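Long-range contact in metallo-beta-lactamase domain-containing protein (Enterococcus faecalis, PDB 2AZ4), which is of unknown function but binds two zinc ions in a metallo-beta-lactamase fold and may act as an RNA-binding exonuclease: residues Ala5-Thr17 / Val22-Phe34. Sequence-based numbering, arbitrary orientation.
Sequences AKTTVTFHSGILT and VIEVAYKDAHIFF
The N-terminal beta hairpin of strands 7-13 and 22-27 is joined through the antiparallel hydrogen-bonded pairs Thr8 with Ala26 and Thr10 with Glu24, each bond 2.9 Å from N to O. Near the loop that joins the two strands, the regular pairing gives way to a classic beta bulge, His12 and Ser13 both facing Val22. The bulge turns His12 CB toward strand 22-27, and the ring reaches Glu24, whose extended chain, CG anti to the backbone N, carries the carboxylate out to meet it. His12 NE2 donates to Glu24 OE1 at 2.7 Å; the oxygen lies 4° out of the ring plane, receives the bond on its anti lone pair, and has its carboxylate turned 20° from the ring. Thr10 CG2 covers one face of the imidazole, Glu24 CG lies over a face of the Phe33 ring, and a water links Thr10 OG1 to Glu24 OE1. The nearby carboxylate would be expected to stabilise positive charge on the imidazole, if it is protonated.

In this metallo-beta-lactamase fold the hairpin continues through a type II' turn, Tyr27 to Ala30, into strand 30-34, while strand 426-428 flanks strand 7-13. The opposite face, with Val9, Phe11, Ile23 and Val25, is apolar and looks toward the second sheet, where strand 173-179 touches Tyr27, Ile32 and Phe34. Branched residues suit it, filling space close to the backbone: Val9 CG1 meets Ile23 CG2 at 3.7 Å, and Ile23 CG1, beside its backbone N (chi1 -66°), runs alongside Phe11 to touch Phe11 CD1 at 3.7 Å. Thr7 OG1, on the same buried face, is satisfied by a hydrogen bond with Thr179 OG1. Beyond, Ala5 CB rests 3.9 Å from Tyr27 CE1, and a water bridges Lys6 O to Lys28 N, while the long Lys28 chain lets its ammonium form a salt bridge with Glu157.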
loop_
_atom_site.group_PDB
_atom_site.type_symbol
_atom_site.label_atom_id
_atom_site.label_comp_id
_atom_site.label_asym_id
_atom_site.label_seq_id
_atom_site.Cartn_x
_atom_site.Cartn_y
_atom_site.Cartn_z
ATOM N N ALA A 5 8.667 15.688 31.269
ATOM C CA ALA A 5 8.705 14.383 30.541
ATOM C C ALA A 5 9.005 14.602 29.062
ATOM O O ALA A 5 8.465 15.512 28.430
ATOM C CB ALA A 5 7.395 13.629 30.719
ATOM N N LYS A 6 9.878 13.761 28.525
ATOM C CA LYS A 6 10.329 13.889 27.153
ATOM C C LYS A 6 9.425 13.095 26.197
ATOM O O LYS A 6 8.817 12.092 26.591
ATOM C CB LYS A 6 11.791 13.447 27.039
ATOM C CG LYS A 6 12.768 14.241 27.933
ATOM C CD LYS A 6 13.002 15.676 27.426
ATOM C CE LYS A 6 13.950 16.482 28.333
ATOM N NZ LYS A 6 13.235 17.515 29.151
ATOM N N THR A 7 9.305 13.587 24.969
ATOM C CA THR A 7 8.674 12.845 23.880
ATOM C C THR A 7 9.836 12.264 23.081
ATOM O O THR A 7 10.691 13.004 22.596
ATOM C CB THR A 7 7.749 13.745 23.007
ATOM O OG1 THR A 7 6.657 14.245 23.794
ATOM C CG2 THR A 7 7.170 12.963 21.826
ATOM N N THR A 8 9.910 10.946 22.972
ATOM C CA THR A 8 11.001 10.325 22.216
ATOM C C THR A 8 10.481 9.595 20.967
ATOM O O THR A 8 9.534 8.811 21.055
ATOM C CB THR A 8 11.815 9.341 23.103
ATOM O OG1 THR A 8 12.246 10.016 24.287
ATOM C CG2 THR A 8 13.068 8.831 22.364
ATOM N N VAL A 9 11.115 9.855 19.830
ATOM C CA VAL A 9 10.859 9.174 18.569
ATOM C C VAL A 9 12.033 8.241 18.246
ATOM O O VAL A 9 13.183 8.685 18.218
ATOM C CB VAL A 9 10.714 10.189 17.398
ATOM C CG1 VAL A 9 10.204 9.516 16.150
ATOM C CG2 VAL A 9 9.807 11.364 17.766
ATOM N N THR A 10 11.748 6.965 17.990
ATOM C CA THR A 10 12.777 5.972 17.704
ATOM C C THR A 10 12.524 5.361 16.354
ATOM O O THR A 10 11.412 4.890 16.089
ATOM C CB THR A 10 12.795 4.798 18.697
ATOM O OG1 THR A 10 12.832 5.277 20.039
ATOM C CG2 THR A 10 14.028 3.907 18.462
ATOM N N PHE A 11 13.559 5.338 15.524
ATOM C CA PHE A 11 13.490 4.762 14.181
ATOM C C PHE A 11 14.006 3.330 14.194
ATOM O O PHE A 11 15.167 3.048 13.870
ATOM C CB PHE A 11 14.219 5.657 13.173
ATOM C CG PHE A 11 13.615 7.026 13.079
ATOM C CD1 PHE A 11 12.634 7.310 12.107
ATOM C CD2 PHE A 11 13.974 8.027 13.998
ATOM C CE1 PHE A 11 12.035 8.568 12.049
ATOM C CE2 PHE A 11 13.376 9.290 13.946
ATOM C CZ PHE A 11 12.401 9.560 12.969
ATOM N N HIS A 12 13.120 2.431 14.614
ATOM C CA HIS A 12 13.459 1.026 14.801
ATOM C C HIS A 12 13.849 0.309 13.532
ATOM O O HIS A 12 14.727 -0.544 13.569
ATOM C CB HIS A 12 12.281 0.288 15.471
ATOM C CG HIS A 12 12.063 0.676 16.906
ATOM N ND1 HIS A 12 12.963 0.363 17.904
ATOM C CD2 HIS A 12 11.041 1.329 17.514
ATOM C CE1 HIS A 12 12.505 0.805 19.064
ATOM N NE2 HIS A 12 11.350 1.414 18.850
ATOM N N SER A 13 13.208 0.643 12.403
ATOM C CA SER A 13 13.297 -0.190 11.209
ATOM C C SER A 13 12.900 0.573 9.961
ATOM O O SER A 13 12.202 1.575 10.034
ATOM C CB SER A 13 12.353 -1.393 11.378
ATOM O OG SER A 13 12.534 -2.370 10.382
ATOM N N GLY A 14 13.321 0.089 8.807
ATOM C CA GLY A 14 12.865 0.697 7.550
ATOM C C GLY A 14 13.726 1.808 6.995
ATOM O O GLY A 14 13.337 2.481 6.035
ATOM N N ILE A 15 14.919 1.975 7.560
ATOM C CA ILE A 15 15.841 3.058 7.157
ATOM C C ILE A 15 16.738 2.668 5.977
ATOM O O ILE A 15 17.442 1.663 6.018
ATOM C CB ILE A 15 16.735 3.521 8.334
ATOM C CG1 ILE A 15 15.894 4.011 9.522
ATOM C CG2 ILE A 15 17.809 4.576 7.856
ATOM C CD1 ILE A 15 15.085 5.284 9.278
ATOM N N LEU A 16 16.731 3.498 4.941
ATOM C CA LEU A 16 17.503 3.238 3.708
ATOM C C LEU A 16 17.042 1.969 2.999
ATOM O O LEU A 16 17.848 1.153 2.494
ATOM C CB LEU A 16 19.030 3.263 3.946
ATOM C CG LEU A 16 19.814 4.170 2.969
ATOM C CD1 LEU A 16 19.768 3.686 1.528
ATOM C CD2 LEU A 16 19.362 5.634 3.029
ATOM N N THR A 17 15.722 1.800 2.994
ATOM C CA THR A 17 15.099 0.705 2.322
ATOM C C THR A 17 13.636 1.087 2.141
ATOM O O THR A 17 13.077 1.820 2.940
ATOM C CB THR A 17 15.300 -0.637 3.093
ATOM O OG1 THR A 17 14.780 -1.715 2.321
ATOM C CG2 THR A 17 14.650 -0.613 4.474
ATOM N N VAL A 22 9.178 1.129 10.904
ATOM C CA VAL A 22 8.566 0.954 12.207
ATOM C C VAL A 22 9.169 2.046 13.072
ATOM O O VAL A 22 10.377 2.046 13.356
ATOM C CB VAL A 22 8.828 -0.447 12.826
ATOM C CG1 VAL A 22 8.185 -0.556 14.197
ATOM C CG2 VAL A 22 8.340 -1.584 11.888
ATOM N N ILE A 23 8.321 2.984 13.465
ATOM C CA ILE A 23 8.730 4.090 14.286
ATOM C C ILE A 23 7.919 4.009 15.551
ATOM O O ILE A 23 6.736 3.651 15.512
ATOM C CB ILE A 23 8.501 5.442 13.536
ATOM C CG1 ILE A 23 9.437 5.515 12.311
ATOM C CG2 ILE A 23 8.641 6.626 14.453
ATOM C CD1 ILE A 23 9.020 6.561 11.264
ATOM N N GLU A 24 8.579 4.333 16.655
ATOM C CA GLU A 24 7.962 4.456 17.961
ATOM C C GLU A 24 7.939 5.902 18.412
ATOM O O GLU A 24 8.921 6.638 18.254
ATOM C CB GLU A 24 8.731 3.633 18.994
ATOM C CG GLU A 24 8.153 3.733 20.391
ATOM C CD GLU A 24 8.958 2.946 21.414
ATOM O OE1 GLU A 24 9.961 2.318 21.032
ATOM O OE2 GLU A 24 8.589 2.963 22.604
ATOM N N VAL A 25 6.809 6.297 18.972
ATOM C CA VAL A 25 6.674 7.579 19.632
ATOM C C VAL A 25 6.256 7.274 21.053
ATOM O O VAL A 25 5.244 6.610 21.272
ATOM C CB VAL A 25 5.656 8.525 18.944
ATOM C CG1 VAL A 25 5.568 9.851 19.718
ATOM C CG2 VAL A 25 6.090 8.817 17.505
ATOM N N ALA A 26 7.061 7.726 22.010
ATOM C CA ALA A 26 6.820 7.454 23.436
ATOM C C ALA A 26 6.776 8.723 24.287
ATOM O O ALA A 26 7.557 9.656 24.078
ATOM C CB ALA A 26 7.869 6.519 23.976
ATOM N N TYR A 27 5.857 8.713 25.249
ATOM C CA TYR A 27 5.631 9.798 26.187
ATOM C C TYR A 27 5.041 9.222 27.476
ATOM O O TYR A 27 3.973 8.596 27.448
ATOM C CB TYR A 27 4.642 10.828 25.628
ATOM C CG TYR A 27 4.444 12.015 26.553
ATOM C CD1 TYR A 27 5.411 13.019 26.639
ATOM C CD2 TYR A 27 3.297 12.133 27.336
ATOM C CE1 TYR A 27 5.245 14.116 27.481
ATOM C CE2 TYR A 27 3.126 13.221 28.198
ATOM C CZ TYR A 27 4.109 14.213 28.254
ATOM O OH TYR A 27 3.940 15.303 29.071
ATOM N N LYS A 28 5.740 9.466 28.586
ATOM C CA LYS A 28 5.415 8.905 29.909
ATOM C C LYS A 28 5.232 7.390 29.803
ATOM O O LYS A 28 6.107 6.713 29.280
ATOM C CB LYS A 28 4.212 9.601 30.563
ATOM C CG LYS A 28 4.466 11.044 30.988
ATOM C CD LYS A 28 3.194 11.624 31.578
ATOM C CE LYS A 28 3.461 12.855 32.415
ATOM N NZ LYS A 28 2.167 13.413 32.942
ATOM N N ASP A 29 4.108 6.865 30.280
ATOM C CA ASP A 29 3.852 5.428 30.201
ATOM C C ASP A 29 3.036 4.991 28.971
ATOM O O ASP A 29 2.414 3.911 28.975
ATOM C CB ASP A 29 3.205 4.921 31.492
ATOM C CG ASP A 29 1.895 5.599 31.806
ATOM O OD1 ASP A 29 1.463 6.504 31.054
ATOM O OD2 ASP A 29 1.295 5.212 32.837
ATOM N N ALA A 30 3.060 5.805 27.921
ATOM C CA ALA A 30 2.433 5.401 26.672
ATOM C C ALA A 30 3.397 5.413 25.492
ATOM O O ALA A 30 4.362 6.204 25.447
ATOM C CB ALA A 30 1.183 6.259 26.382
ATOM N N HIS A 31 3.155 4.509 24.546
ATOM C CA HIS A 31 3.881 4.545 23.285
ATOM C C HIS A 31 3.060 3.995 22.135
ATOM O O HIS A 31 2.191 3.138 22.332
ATOM C CB HIS A 31 5.303 3.909 23.390
ATOM C CG HIS A 31 5.337 2.446 23.725
ATOM N ND1 HIS A 31 4.229 1.725 24.123
ATOM C CD2 HIS A 31 6.375 1.571 23.739
ATOM C CE1 HIS A 31 4.583 0.468 24.353
ATOM N NE2 HIS A 31 5.875 0.349 24.120
ATOM N N ILE A 32 3.313 4.538 20.952
ATOM C CA ILE A 32 2.678 4.102 19.720
ATOM C C ILE A 32 3.737 3.683 18.705
ATOM O O ILE A 32 4.898 4.090 18.804
ATOM C CB ILE A 32 1.760 5.178 19.097
ATOM C CG1 ILE A 32 2.569 6.412 18.673
ATOM C CG2 ILE A 32 0.646 5.515 20.066
ATOM C CD1 ILE A 32 1.782 7.468 17.886
ATOM N N PHE A 33 3.333 2.835 17.770
ATOM C CA PHE A 33 4.213 2.345 16.724
ATOM C C PHE A 33 3.449 2.447 15.410
ATOM O O PHE A 33 2.213 2.371 15.415
ATOM C CB PHE A 33 4.617 0.870 16.945
ATOM C CG PHE A 33 5.408 0.604 18.237
ATOM C CD1 PHE A 33 6.780 0.374 18.198
ATOM C CD2 PHE A 33 4.771 0.539 19.463
ATOM C CE1 PHE A 33 7.507 0.115 19.392
ATOM C CE2 PHE A 33 5.497 0.289 20.662
ATOM C CZ PHE A 33 6.857 0.075 20.606
ATOM N N PHE A 34 4.194 2.582 14.311
ATOM C CA PHE A 34 3.673 2.648 12.937
ATOM C C PHE A 34 4.861 2.582 11.983
ATOM O O PHE A 34 5.925 3.101 12.295
ATOM C CB PHE A 34 2.895 3.952 12.686
ATOM C CG PHE A 34 3.635 5.204 13.118
ATOM C CD1 PHE A 34 3.476 5.720 14.408
ATOM C CD2 PHE A 34 4.498 5.862 12.236
ATOM C CE1 PHE A 34 4.158 6.850 14.818
ATOM C CE2 PHE A 34 5.180 7.020 12.638
ATOM C CZ PHE A 34 5.021 7.505 13.922
HETATM O O HOH W 1 8.258 10.729 28.931
HETATM O O HOH W 2 12.645 3.061 21.938
#